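PDB 4NZJ: putative alpha-galactosidase from Bacteroides fragilis, which probably hydrolyses terminal, non-reducing alpha-D-galactose residues from alpha-galactosides, as a member of glycoside hydrolase family 27. Local coordinates for residues A[108-111]-A[112-116]; A[116-119]-A[120-123]; A[346-349]-A[350-354]; A[442-445]-A[446-449]. One frame throughout, in Å; residues are numbered along the deposited sequence.

Contact 1 of 4, residues A[108-111]-A[112-116]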
ATOM      1  N   ASN A 108      -7.576   1.087  13.679  1.00 19.94           N
ATOM      2  CA  ASN A 108      -6.993   0.388  14.816  1.00 21.84           C
ATOM      3  C   ASN A 108      -6.510   1.352  15.900  1.00 21.12           C
ATOM      4  O   ASN A 108      -6.677   1.093  17.090  1.00 23.28           O
ATOM      5  CB  ASN A 108      -5.845  -0.517  14.366  1.00 24.95           C
ATOM      6  CG  ASN A 108      -5.406  -1.487  15.448  1.00 32.02           C
ATOM      7  OD1 ASN A 108      -4.351  -1.319  16.061  1.00 37.02           O
ATOM      8  ND2 ASN A 108      -6.227  -2.494  15.704  1.00 34.67           N
ATOM      9  N   THR A 109      -5.925   2.469  15.484  1.00 19.75           N
ATOM     10  CA  THR A 109      -5.363   3.419  16.438  1.00 19.10           C
ATOM     11  C   THR A 109      -6.438   4.245  17.141  1.00 19.47           C
ATOM     12  O   THR A 109      -6.389   4.434  18.354  1.00 20.68           O
ATOM     13  CB  THR A 109      -4.371   4.374  15.747  1.00 20.59           C
ATOM     14  OG1 THR A 109      -3.291   3.611  15.204  1.00 21.60           O
ATOM     15  CG2 THR A 109      -3.818   5.397  16.733  1.00 21.08           C
ATOM     16  N   PHE A 110      -7.407   4.747  16.375  1.00 18.45           N
ATOM     17  CA  PHE A 110      -8.320   5.768  16.902  1.00 19.07           C
ATOM     18  C   PHE A 110      -9.788   5.361  17.006  1.00 19.14           C
ATOM     19  O   PHE A 110     -10.546   5.985  17.759  1.00 20.59           O
ATOM     20  CB  PHE A 110      -8.198   7.044  16.067  1.00 18.57           C
ATOM     21  CG  PHE A 110      -6.848   7.699  16.165  1.00 19.16           C
ATOM     22  CD1 PHE A 110      -6.400   8.203  17.373  1.00 20.66           C
ATOM     23  CD2 PHE A 110      -6.030   7.812  15.052  1.00 19.60           C
ATOM     24  CE1 PHE A 110      -5.153   8.802  17.475  1.00 21.15           C
ATOM     25  CE2 PHE A 110      -4.787   8.419  15.141  1.00 19.41           C
ATOM     26  CZ  PHE A 110      -4.348   8.912  16.354  1.00 20.09           C
ATOM     27  N   GLY A 111     -10.194   4.330  16.269  1.00 20.03           N
ATOM     28  CA  GLY A 111     -11.568   3.829  16.354  1.00 20.59           C
ATOM     29  C   GLY A 111     -12.600   4.932  16.187  1.00 20.36           C
ATOM     30  O   GLY A 111     -12.545   5.693  15.216  1.00 19.17           O
ATOM     31  N   GLN A 112     -13.513   5.031  17.153  1.00 21.27           N
ATOM     32  CA  GLN A 112     -14.573   6.039  17.144  1.00 21.56           C
ATOM     33  C   GLN A 112     -14.114   7.403  17.654  1.00 21.02           C
ATOM     34  O   GLN A 112     -14.945   8.295  17.862  1.00 23.76           O
ATOM     35  CB  GLN A 112     -15.751   5.575  18.006  1.00 22.74           C
ATOM     36  CG  GLN A 112     -16.465   4.352  17.462  1.00 24.31           C
ATOM     37  CD  GLN A 112     -17.723   4.028  18.244  1.00 27.12           C
ATOM     38  OE1 GLN A 112     -18.477   4.921  18.618  1.00 31.48           O
ATOM     39  NE2 GLN A 112     -17.956   2.745  18.487  1.00 30.54           N
ATOM     40  N   HIS A 113     -12.805   7.574  17.857  1.00 20.51           N
ATOM     41  CA  HIS A 113     -12.279   8.783  18.480  1.00 21.91           C
ATOM     42  C   HIS A 113     -11.262   9.504  17.606  1.00 21.78           C
ATOM     43  O   HIS A 113     -10.369  10.178  18.111  1.00 23.02           O
ATOM     44  CB  HIS A 113     -11.691   8.433  19.846  1.00 23.91           C
ATOM     45  CG  HIS A 113     -12.724   8.006  20.835  1.00 25.34           C
ATOM     46  ND1 HIS A 113     -13.448   8.905  21.589  1.00 26.79           N
ATOM     47  CD2 HIS A 113     -13.187   6.777  21.169  1.00 26.74           C
ATOM     48  CE1 HIS A 113     -14.294   8.249  22.363  1.00 28.03           C
ATOM     49  NE2 HIS A 113     -14.159   6.956  22.125  1.00 27.71           N
ATOM     50  N   LEU A 114     -11.410   9.377  16.293  1.00 20.11           N
ATOM     51  CA  LEU A 114     -10.573  10.128  15.367  1.00 19.85           C
ATOM     52  C   LEU A 114     -11.056  11.572  15.330  1.00 21.40           C
ATOM     53  O   LEU A 114     -12.250  11.841  15.454  1.00 24.14           O
ATOM     54  CB  LEU A 114     -10.618   9.515  13.966  1.00 19.13           C
ATOM     55  CG  LEU A 114      -9.648  10.115  12.942  1.00 19.20           C
ATOM     56  CD1 LEU A 114      -8.206   9.829  13.325  1.00 19.28           C
ATOM     57  CD2 LEU A 114      -9.942   9.577  11.553  1.00 18.23           C
ATOM     58  N   THR A 115     -10.118  12.501  15.188  1.00 20.39           N
ATOM     59  CA  THR A 115     -10.436  13.923  15.066  1.00 20.43           C
ATOM     60  C   THR A 115      -9.502  14.552  14.048  1.00 20.12           C
ATOM     61  O   THR A 115      -8.496  13.955  13.666  1.00 18.98           O
ATOM     62  CB  THR A 115     -10.234  14.671  16.389  1.00 22.52           C
ATOM     63  OG1 THR A 115      -8.840  14.667  16.725  1.00 22.52           O
ATOM     64  CG2 THR A 115     -11.045  14.030  17.525  1.00 22.92           C
ATOM     65  N   GLU A 116      -9.823  15.774  13.641  1.00 19.30           N
ATOM     66  CA  GLU A 116      -8.960  16.544  12.746  1.00 20.34           C
ATOM     67  C   GLU A 116      -7.548  16.610  13.306  1.00 19.95           C
ATOM     68  O   GLU A 116      -6.580  16.313  12.598  1.00 20.53           O
ATOM     69  CB  GLU A 116      -9.511  17.964  12.586  1.00 22.06           C
ATOM     70  CG  GLU A 116      -8.600  18.924  11.823  1.00 23.27           C
ATOM     71  CD  GLU A 116      -8.891  20.379  12.133  1.00 25.22           C
ATOM     72  OE1 GLU A 116      -9.787  20.965  11.498  1.00 24.58           O
ATOM     73  OE2 GLU A 116      -8.211  20.950  13.009  1.00 26.75           O
TER
HETATM   74  O   HOH W   1     -13.736   8.167  14.730  1.00 17.99           O
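Phe110, Gly111 and Leu114 carry this turn, in which the chain leaves the short helix 107-110 and heads for helix 116-128. The CD1 methyl of Leu114 meets the Phe110 ring obliquely, closest at CD2 (3.4 Å). With chi1 at -173° the Leu114 side chain sets off opposite its peptide nitrogen, which brings that methyl to the ring, while its CB lies 4.0 Å from Phe110 CB. One face of the aromatic ring is covered by Thr109 CG2, so the ring has aliphatic carbon on it from within the helix as well as from the turn.

The helix ends at Gly111, whose positive phi (51°) takes the chain out of the helical conformation. A hydrogen bond from His113 N to Phe110 O (2.8 Å) closes a type II' beta turn with Gly111 and Gln112 at its corners. The carbonyl of Gly111 is used differently: a water donates to Gly111 O at 2.8 Å and accepts from Leu114 N at 3.1 Å. Beyond the turn, Phe110 also packs on Leu118 and Thr122 of helix 116-128, and Leu114 on Val119. The chemistry is thus two-sided: Phe110 O and His113 N pair directly and Gly111 O and Leu114 N through the water, while apolar contact ties the side chains to the following helix.

Contact 2 of 4, residues A[116-119]-A[120-123]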
ATOM      1  N   GLU A 116      -9.823  15.774  13.641  1.00 19.30           N
ATOM      2  CA  GLU A 116      -8.960  16.544  12.746  1.00 20.34           C
ATOM      3  C   GLU A 116      -7.548  16.610  13.306  1.00 19.95           C
ATOM      4  O   GLU A 116      -6.580  16.313  12.598  1.00 20.53           O
ATOM      5  CB  GLU A 116      -9.511  17.964  12.586  1.00 22.06           C
ATOM      6  CG  GLU A 116      -8.600  18.924  11.823  1.00 23.27           C
ATOM      7  CD  GLU A 116      -8.891  20.379  12.133  1.00 25.22           C
ATOM      8  OE1 GLU A 116      -9.787  20.965  11.498  1.00 24.58           O
ATOM      9  OE2 GLU A 116      -8.211  20.950  13.009  1.00 26.75           O
ATOM     10  N   GLU A 117      -7.443  16.995  14.575  1.00 21.27           N
ATOM     11  CA  GLU A 117      -6.143  17.154  15.235  0.50 21.93           C
ATOM     12  C   GLU A 117      -5.306  15.885  15.128  1.00 21.81           C
ATOM     13  O   GLU A 117      -4.107  15.944  14.847  1.00 21.07           O
ATOM     14  CB  GLU A 117      -6.326  17.540  16.709  0.50 23.23           C
ATOM     15  CG  GLU A 117      -5.044  17.558  17.537  0.50 24.64           C
ATOM     16  CD  GLU A 117      -4.056  18.614  17.077  0.50 26.04           C
ATOM     17  OE1 GLU A 117      -4.497  19.603  16.459  0.50 27.91           O
ATOM     18  OE2 GLU A 117      -2.842  18.467  17.349  0.50 27.17           O
ATOM     19  N   LEU A 118      -5.935  14.740  15.350  1.00 20.16           N
ATOM     20  CA  LEU A 118      -5.216  13.474  15.348  1.00 20.16           C
ATOM     21  C   LEU A 118      -4.789  13.022  13.944  1.00 19.60           C
ATOM     22  O   LEU A 118      -3.733  12.407  13.786  1.00 20.23           O
ATOM     23  CB  LEU A 118      -6.046  12.402  16.066  1.00 20.69           C
ATOM     24  CG  LEU A 118      -6.257  12.720  17.550  1.00 22.31           C
ATOM     25  CD1 LEU A 118      -7.326  11.822  18.161  1.00 22.40           C
ATOM     26  CD2 LEU A 118      -4.963  12.622  18.346  1.00 23.54           C
ATOM     27  N   VAL A 119      -5.588  13.324  12.922  1.00 18.56           N
ATOM     28  CA  VAL A 119      -5.168  13.061  11.549  1.00 18.10           C
ATOM     29  C   VAL A 119      -3.936  13.922  11.205  1.00 18.99           C
ATOM     30  O   VAL A 119      -2.982  13.431  10.600  1.00 19.98           O
ATOM     31  CB  VAL A 119      -6.283  13.351  10.528  1.00 18.90           C
ATOM     32  CG1 VAL A 119      -5.780  13.154   9.106  1.00 20.42           C
ATOM     33  CG2 VAL A 119      -7.483  12.447  10.779  1.00 18.88           C
ATOM     34  N   LEU A 120      -3.980  15.197  11.572  1.00 19.81           N
ATOM     35  CA  LEU A 120      -2.885  16.124  11.275  1.00 20.63           C
ATOM     36  C   LEU A 120      -1.603  15.709  11.991  1.00 20.65           C
ATOM     37  O   LEU A 120      -0.518  15.757  11.405  1.00 20.26           O
ATOM     38  CB  LEU A 120      -3.262  17.560  11.642  1.00 22.73           C
ATOM     39  CG  LEU A 120      -3.944  18.396  10.555  1.00 27.02           C
ATOM     40  CD1 LEU A 120      -4.969  17.616   9.753  1.00 26.73           C
ATOM     41  CD2 LEU A 120      -4.553  19.655  11.151  1.00 28.35           C
ATOM     42  N   GLN A 121      -1.729  15.282  13.246  1.00 19.80           N
ATOM     43  CA  GLN A 121      -0.580  14.757  13.992  1.00 20.17           C
ATOM     44  C   GLN A 121       0.017  13.537  13.302  1.00 20.29           C
ATOM     45  O   GLN A 121       1.232  13.357  13.272  1.00 19.99           O
ATOM     46  CB  GLN A 121      -0.988  14.362  15.409  1.00 21.45           C
ATOM     47  CG  GLN A 121      -1.180  15.516  16.364  1.00 24.91           C
ATOM     48  CD  GLN A 121      -1.516  15.046  17.765  1.00 27.18           C
ATOM     49  OE1 GLN A 121      -1.277  13.890  18.122  1.00 27.57           O
ATOM     50  NE2 GLN A 121      -2.066  15.943  18.571  1.00 29.54           N
ATOM     51  N   THR A 122      -0.849  12.686  12.772  1.00 19.61           N
ATOM     52  CA  THR A 122      -0.408  11.504  12.059  1.00 18.98           C
ATOM     53  C   THR A 122       0.366  11.877  10.790  1.00 19.11           C
ATOM     54  O   THR A 122       1.446  11.336  10.550  1.00 18.34           O
ATOM     55  CB  THR A 122      -1.601  10.585  11.747  1.00 19.88           C
ATOM     56  OG1 THR A 122      -2.141  10.096  12.981  1.00 19.50           O
ATOM     57  CG2 THR A 122      -1.182   9.421  10.869  1.00 20.48           C
ATOM     58  N   ALA A 123      -0.176  12.800   9.998  1.00 18.79           N
ATOM     59  CA  ALA A 123       0.528  13.323   8.820  1.00 18.60           C
ATOM     60  C   ALA A 123       1.900  13.904   9.195  1.00 18.15           C
ATOM     61  O   ALA A 123       2.907  13.603   8.550  1.00 18.74           O
ATOM     62  CB  ALA A 123      -0.317  14.378   8.119  1.00 18.41           C
TER
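Leu120 crosses Glu116 one turn on in helix 116-128, the helix reached from strand 102-105 of the catalytic beta/alpha (TIM) barrel by way of the short helix 107-110. Leu120 CD2 lies 4.2 Å from Glu116 CG, and its other methyl, CD1, rests 3.5 Å from Glu116 O. The Glu116 carboxylate itself forms a salt bridge with Arg165, and Leu120 also packs on Tyr173 of helix 166-176. Val119 and Ala123 both pack on Ile139 of strand 138-140, the barrel-facing side of the helix.

On another flank Leu118 runs beside Gln121 and points the same way, its CD2 3.9 Å from Gln121 OE1. In the conformer described, Gln121 NE2 gives an i to i+4 hydrogen bond to Glu117 OE2, 2.9 Å long and nearly straight at 168°; Glu117 has a second conformer, so the bond is probably not held all the time. The acceptor oxygen lies almost in the amide plane of Gln121 and accepts the N-H on its anti lone pair, turned away from OE1. Carboxylate and amide planes are 73° apart. A bend at chi2 (64°) brings the carboxylate round to Gln121, whose OE1 accepts from Arg365; two partners at its two ends would restrict the amide's rotation.

At Leu118 O two donors of one residue converge: Thr122 N at 3.1 Å and Thr122 OG1 at 2.9 Å, reaching the carbonyl from opposite faces of its plane.

Contact 3 of 4, residues A[346-349]-A[350-354]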
ATOM      1  N   SER A 346       8.671 -10.762   8.717  1.00 17.71           N
ATOM      2  CA  SER A 346       8.237 -11.678   7.657  1.00 16.92           C
ATOM      3  C   SER A 346       6.888 -11.262   7.062  1.00 17.05           C
ATOM      4  O   SER A 346       6.675 -11.348   5.859  1.00 17.65           O
ATOM      5  CB  SER A 346       8.166 -13.107   8.189  1.00 17.47           C
ATOM      6  OG  SER A 346       9.462 -13.552   8.531  1.00 18.78           O
ATOM      7  N   HIS A 347       5.981 -10.829   7.925  1.00 16.61           N
ATOM      8  CA  HIS A 347       4.688 -10.270   7.528  1.00 16.52           C
ATOM      9  C   HIS A 347       4.885  -9.115   6.542  1.00 16.17           C
ATOM     10  O   HIS A 347       4.296  -9.102   5.467  1.00 15.69           O
ATOM     11  CB  HIS A 347       3.944  -9.863   8.805  1.00 18.20           C
ATOM     12  CG  HIS A 347       2.777  -8.946   8.615  1.00 18.23           C
ATOM     13  ND1 HIS A 347       1.780  -9.160   7.686  1.00 17.92           N
ATOM     14  CD2 HIS A 347       2.408  -7.842   9.307  1.00 19.95           C
ATOM     15  CE1 HIS A 347       0.875  -8.205   7.786  1.00 18.80           C
ATOM     16  NE2 HIS A 347       1.225  -7.402   8.770  1.00 20.03           N
ATOM     17  N   PHE A 348       5.771  -8.180   6.874  1.00 15.57           N
ATOM     18  CA  PHE A 348       6.059  -7.078   5.962  1.00 16.09           C
ATOM     19  C   PHE A 348       6.682  -7.574   4.644  1.00 16.06           C
ATOM     20  O   PHE A 348       6.266  -7.165   3.554  1.00 15.42           O
ATOM     21  CB  PHE A 348       6.963  -6.039   6.632  1.00 16.47           C
ATOM     22  CG  PHE A 348       7.164  -4.803   5.806  1.00 15.41           C
ATOM     23  CD1 PHE A 348       6.159  -3.850   5.704  1.00 16.84           C
ATOM     24  CD2 PHE A 348       8.341  -4.606   5.096  1.00 16.23           C
ATOM     25  CE1 PHE A 348       6.330  -2.716   4.926  1.00 17.49           C
ATOM     26  CE2 PHE A 348       8.520  -3.466   4.330  1.00 17.54           C
ATOM     27  CZ  PHE A 348       7.514  -2.526   4.239  1.00 17.01           C
ATOM     28  N   SER A 349       7.672  -8.459   4.761  1.00 16.39           N
ATOM     29  CA  SER A 349       8.385  -9.014   3.603  1.00 16.51           C
ATOM     30  C   SER A 349       7.448  -9.679   2.610  1.00 16.33           C
ATOM     31  O   SER A 349       7.581  -9.494   1.405  1.00 17.37           O
ATOM     32  CB  SER A 349       9.435 -10.026   4.057  1.00 18.78           C
ATOM     33  OG  SER A 349      10.364  -9.416   4.930  1.00 21.48           O
ATOM     34  N   LEU A 350       6.498 -10.458   3.119  1.00 16.58           N
ATOM     35  CA  LEU A 350       5.595 -11.196   2.247  1.00 16.89           C
ATOM     36  C   LEU A 350       4.528 -10.287   1.638  1.00 15.87           C
ATOM     37  O   LEU A 350       4.170 -10.455   0.482  1.00 16.15           O
ATOM     38  CB  LEU A 350       4.989 -12.387   2.995  1.00 18.62           C
ATOM     39  CG  LEU A 350       6.037 -13.488   3.272  1.00 22.25           C
ATOM     40  CD1 LEU A 350       5.515 -14.512   4.266  1.00 26.32           C
ATOM     41  CD2 LEU A 350       6.493 -14.161   1.977  1.00 23.70           C
ATOM     42  N   TRP A 351       4.037  -9.314   2.401  1.00 16.01           N
ATOM     43  CA  TRP A 351       3.162  -8.279   1.828  1.00 15.71           C
ATOM     44  C   TRP A 351       3.899  -7.562   0.678  1.00 16.22           C
ATOM     45  O   TRP A 351       3.308  -7.244  -0.357  1.00 17.26           O
ATOM     46  CB  TRP A 351       2.727  -7.279   2.903  1.00 16.38           C
ATOM     47  CG  TRP A 351       1.385  -7.550   3.571  1.00 17.30           C
ATOM     48  CD1 TRP A 351       0.366  -6.656   3.706  1.00 18.07           C
ATOM     49  CD2 TRP A 351       0.930  -8.768   4.192  1.00 17.50           C
ATOM     50  NE1 TRP A 351      -0.683  -7.222   4.382  1.00 18.64           N
ATOM     51  CE2 TRP A 351      -0.374  -8.521   4.683  1.00 18.11           C
ATOM     52  CE3 TRP A 351       1.493 -10.040   4.386  1.00 17.17           C
ATOM     53  CZ2 TRP A 351      -1.131  -9.502   5.343  1.00 19.21           C
ATOM     54  CZ3 TRP A 351       0.740 -11.011   5.053  1.00 18.65           C
ATOM     55  CH2 TRP A 351      -0.559 -10.734   5.518  1.00 18.05           C
ATOM     56  N   CYS A 352       5.201  -7.332   0.835  1.00 15.67           N
ATOM     57  CA  CYS A 352       5.972  -6.734  -0.249  1.00 16.42           C
ATOM     58  C   CYS A 352       6.032  -7.661  -1.463  1.00 16.84           C
ATOM     59  O   CYS A 352       5.738  -7.247  -2.587  1.00 17.05           O
ATOM     60  CB  CYS A 352       7.380  -6.340   0.216  1.00 16.45           C
ATOM     61  SG  CYS A 352       7.387  -4.861   1.256  1.00 18.04           S
HETATM   62  N   MSE A 353       6.391  -8.922  -1.231  1.00 16.98           N
HETATM   63  CA  MSE A 353       6.477  -9.920  -2.310  1.00 17.50           C
HETATM   64  C   MSE A 353       5.172 -10.133  -3.033  1.00 17.49           C
HETATM   65  O   MSE A 353       5.170 -10.376  -4.236  1.00 17.96           O
HETATM   66  CB  MSE A 353       6.909 -11.281  -1.759  1.00 17.93           C
HETATM   67  CG  MSE A 353       8.351 -11.298  -1.258  1.00 18.34           C
HETATM   68 SE   MSE A 353       9.650 -11.253  -2.720  0.75 18.47          SE
HETATM   69  CE  MSE A 353       9.325 -13.054  -3.441  1.00 18.26           C
HETATM   70  N   MSE A 354       4.057 -10.055  -2.309  1.00 16.67           N
HETATM   71  CA  MSE A 354       2.722 -10.301  -2.893  1.00 16.26           C
HETATM   72  C   MSE A 354       2.133  -9.083  -3.577  1.00 16.57           C
HETATM   73  O   MSE A 354       0.979  -9.113  -4.003  1.00 17.06           O
HETATM   74  CB  MSE A 354       1.777 -10.792  -1.795  1.00 16.61           C
HETATM   75  CG  MSE A 354       2.183 -12.173  -1.277  1.00 16.96           C
HETATM   76 SE   MSE A 354       0.878 -12.887   0.023  0.75 17.32          SE
HETATM   77  CE  MSE A 354       0.760 -11.356   1.245  1.00 16.70           C
TER
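His347 and Trp351, one turn apart on helix 341-353, form the tightest part of this contact. The imidazole stands with its edge against the six-membered ring of the indole in a T-shaped stack, ring centroids 4.2 Å apart and planes at 78°. His347 CE1 sits over the middle of the indole, 3.4 Å from Trp351 CE2, with ND1 alongside it over CE3 and CZ3. The opposite indole face is covered near its rim by the CE methyl of selenomethionine Met354, which sandwiches the ring between a residue one turn earlier and the residue just past the helix end. Each ring is also held by one bond to the barrel chain: His347 NE2 to Val322 N, Trp351 NE1 to Asp319 O.

The Phe348 and Cys352 pair is looser. Here a single atom does the touching: SG lies 4.0 Å from the ring centroid and 27° off the normal, displaced toward the rim and nearest to CE2 (3.6 Å). The trans chi1 of Phe348 (-173°) turns the ring outward, where its face meets the sulfur. This side does not open to solvent, since helix 378-384 covers it through Leu380, which meets Phe348, Ser349 and Cys352.

A further flank packs against the C-terminal domain, with Leu350 on Phe418 and selenomethionine Met353 on Ala414 and Ala416 of strand 413-419. Lying between strands 315-317 and 358-360 in the chain, helix 341-353 is wedged between the two domains as the helix of a beta-alpha-beta crossover of the TIM barrel.

Contact 4 of 4, residues A[442-445]-A[446-449]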
ATOM      1  N   ILE A 442      23.586 -12.823  -7.691  1.00 33.99           N
ATOM      2  CA  ILE A 442      22.628 -12.861  -6.587  1.00 31.38           C
ATOM      3  C   ILE A 442      22.832 -11.662  -5.662  1.00 30.94           C
ATOM      4  O   ILE A 442      23.942 -11.429  -5.185  1.00 33.01           O
ATOM      5  CB  ILE A 442      22.770 -14.151  -5.747  1.00 31.55           C
ATOM      6  CG1 ILE A 442      22.822 -15.388  -6.658  1.00 33.13           C
ATOM      7  CG2 ILE A 442      21.630 -14.258  -4.740  1.00 30.42           C
ATOM      8  CD1 ILE A 442      23.104 -16.682  -5.925  1.00 33.50           C
ATOM      9  N   TYR A 443      21.762 -10.907  -5.430  1.00 29.68           N
ATOM     10  CA  TYR A 443      21.754  -9.844  -4.427  1.00 29.59           C
ATOM     11  C   TYR A 443      21.054 -10.359  -3.175  1.00 28.32           C
ATOM     12  O   TYR A 443      19.928 -10.855  -3.256  1.00 26.71           O
ATOM     13  CB  TYR A 443      21.037  -8.599  -4.957  1.00 28.45           C
ATOM     14  CG  TYR A 443      20.918  -7.479  -3.944  1.00 28.35           C
ATOM     15  CD1 TYR A 443      22.039  -6.769  -3.537  1.00 30.57           C
ATOM     16  CD2 TYR A 443      19.688  -7.132  -3.396  1.00 27.44           C
ATOM     17  CE1 TYR A 443      21.943  -5.746  -2.611  1.00 30.53           C
ATOM     18  CE2 TYR A 443      19.582  -6.108  -2.466  1.00 27.08           C
ATOM     19  CZ  TYR A 443      20.717  -5.416  -2.081  1.00 28.79           C
ATOM     20  OH  TYR A 443      20.636  -4.390  -1.159  1.00 29.26           O
ATOM     21  N   CYS A 444      21.728 -10.238  -2.031  1.00 28.51           N
ATOM     22  CA  CYS A 444      21.175 -10.679  -0.753  0.80 28.31           C
ATOM     23  C   CYS A 444      20.694  -9.466   0.046  1.00 27.18           C
ATOM     24  O   CYS A 444      21.475  -8.568   0.369  1.00 28.28           O
ATOM     25  CB  CYS A 444      22.223 -11.466   0.038  0.80 31.44           C
ATOM     26  SG  CYS A 444      22.918 -12.897  -0.831  0.80 35.23           S
ATOM     27  N   LEU A 445      19.404  -9.434   0.355  1.00 26.03           N
ATOM     28  CA  LEU A 445      18.847  -8.312   1.107  1.00 25.77           C
ATOM     29  C   LEU A 445      19.290  -8.302   2.576  1.00 29.62           C
ATOM     30  O   LEU A 445      19.307  -7.242   3.198  1.00 29.14           O
ATOM     31  CB  LEU A 445      17.320  -8.294   1.030  1.00 23.10           C
ATOM     32  CG  LEU A 445      16.702  -7.619  -0.196  1.00 21.62           C
ATOM     33  CD1 LEU A 445      16.906  -8.441  -1.459  1.00 22.37           C
ATOM     34  CD2 LEU A 445      15.224  -7.371   0.041  1.00 20.47           C
ATOM     35  N   ASP A 446      19.636  -9.469   3.125  1.00 30.53           N
ATOM     36  CA  ASP A 446      20.016  -9.577   4.534  0.50 34.08           C
ATOM     37  C   ASP A 446      21.268  -8.757   4.855  1.00 36.01           C
ATOM     38  O   ASP A 446      21.352  -8.127   5.911  1.00 38.38           O
ATOM     39  CB  ASP A 446      20.202 -11.052   4.948  0.50 36.04           C
ATOM     40  CG  ASP A 446      21.381 -11.731   4.252  0.50 39.93           C
ATOM     41  OD1 ASP A 446      22.540 -11.415   4.584  0.50 44.73           O
ATOM     42  OD2 ASP A 446      21.154 -12.613   3.396  0.50 42.72           O
ATOM     43  N   ASN A 447      22.236  -8.768   3.939  1.00 36.45           N
ATOM     44  CA  ASN A 447      23.504  -8.053   4.132  1.00 39.17           C
ATOM     45  C   ASN A 447      23.853  -7.044   3.027  1.00 37.42           C
ATOM     46  O   ASN A 447      24.933  -6.450   3.055  1.00 39.71           O
ATOM     47  CB  ASN A 447      24.649  -9.062   4.314  1.00 42.53           C
ATOM     48  CG  ASN A 447      24.764 -10.044   3.157  1.00 44.39           C
ATOM     49  OD1 ASN A 447      24.345  -9.762   2.037  1.00 42.65           O
ATOM     50  ND2 ASN A 447      25.335 -11.211   3.432  1.00 48.71           N
ATOM     51  N   HIS A 448      22.945  -6.861   2.067  1.00 35.66           N
ATOM     52  CA  HIS A 448      23.094  -5.883   0.977  1.00 36.74           C
ATOM     53  C   HIS A 448      24.296  -6.155   0.070  1.00 37.55           C
ATOM     54  O   HIS A 448      24.870  -5.233  -0.517  1.00 39.94           O
ATOM     55  CB  HIS A 448      23.138  -4.452   1.537  1.00 40.51           C
ATOM     56  CG  HIS A 448      21.970  -4.121   2.411  1.00 41.79           C
ATOM     57  ND1 HIS A 448      21.960  -4.373   3.766  1.00 43.84           N
ATOM     58  CD2 HIS A 448      20.761  -3.586   2.118  1.00 43.62           C
ATOM     59  CE1 HIS A 448      20.799  -3.996   4.272  1.00 42.87           C
ATOM     60  NE2 HIS A 448      20.054  -3.516   3.294  1.00 43.32           N
ATOM     61  N   LEU A 449      24.663  -7.429  -0.052  1.00 37.10           N
ATOM     62  CA  LEU A 449      25.823  -7.826  -0.842  1.00 40.19           C
ATOM     63  C   LEU A 449      25.403  -8.501  -2.136  1.00 38.86           C
ATOM     64  O   LEU A 449      24.374  -9.175  -2.190  1.00 35.80           O
ATOM     65  CB  LEU A 449      26.715  -8.784  -0.047  1.00 41.78           C
ATOM     66  CG  LEU A 449      27.362  -8.211   1.215  1.00 44.12           C
ATOM     67  CD1 LEU A 449      28.132  -9.301   1.945  1.00 45.87           C
ATOM     68  CD2 LEU A 449      28.267  -7.032   0.878  1.00 45.73           C
TER
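Tyr443 and His448 lie side by side and point the same way across a tight reversal of the chain. The Tyr443 hydroxyl meets the edge of the imidazole, OH to CD2 3.4 Å, while CE1 of the phenol ring touches the His448 backbone at C (3.6 Å). Over one imidazole face, near its centre, sits Leu445 O. A chi1 of 177° lays the Tyr443 ring along the returning segment. On another side of the turn Cys444 CB rests 3.4 Å from Asn447 OD1.

One strong backbone bond frames the turn. Cys444 N gives a nearly linear hydrogen bond to Leu449 O (2.9 Å, 175°), and the same oxygen lies 3.5 Å from Tyr443 CA in a CA-H...O contact. The return bonds to Cys444 O, from His448 N and Leu449 N, are both weak. Asn447 supplements them with an Asx turn, its OD1 accepting from Leu449 N at 3.1 Å, and His448 completes the bend with positive phi.

Further out, Tyr443 OH is hydrogen-bonded to Asp379 of helix 378-384, which also meets His448. Leu445 inserts against Asp379, Leu380 and Ile383 of that helix. The reversal joins strand 441-444 to strand 449-452, the latter at the edge of the C-terminal antiparallel sheet, while strand 468-473 flanks 441-444 on its other side.

How the contacts relate
Contacts 1 and 2 run on from each other: they share Glu116 and touch, the turn before helix 116-128 packing on that helix. Contact 1 is a surface turn, contact 2 a largely buried helix with an exposed polar flank. Contact 3, also in the barrel domain, is wholly buried and relies on aromatic and sulfur packing. Contact 4 is a surface hairpin turn in the C-terminal domain, shaped by one strong backbone bond, two weak ones and an Asx turn. Its centre lies about 17 Å from that of contact 3 without touching it, yet both pack against helix 378-384, where Leu380 meets residues of each.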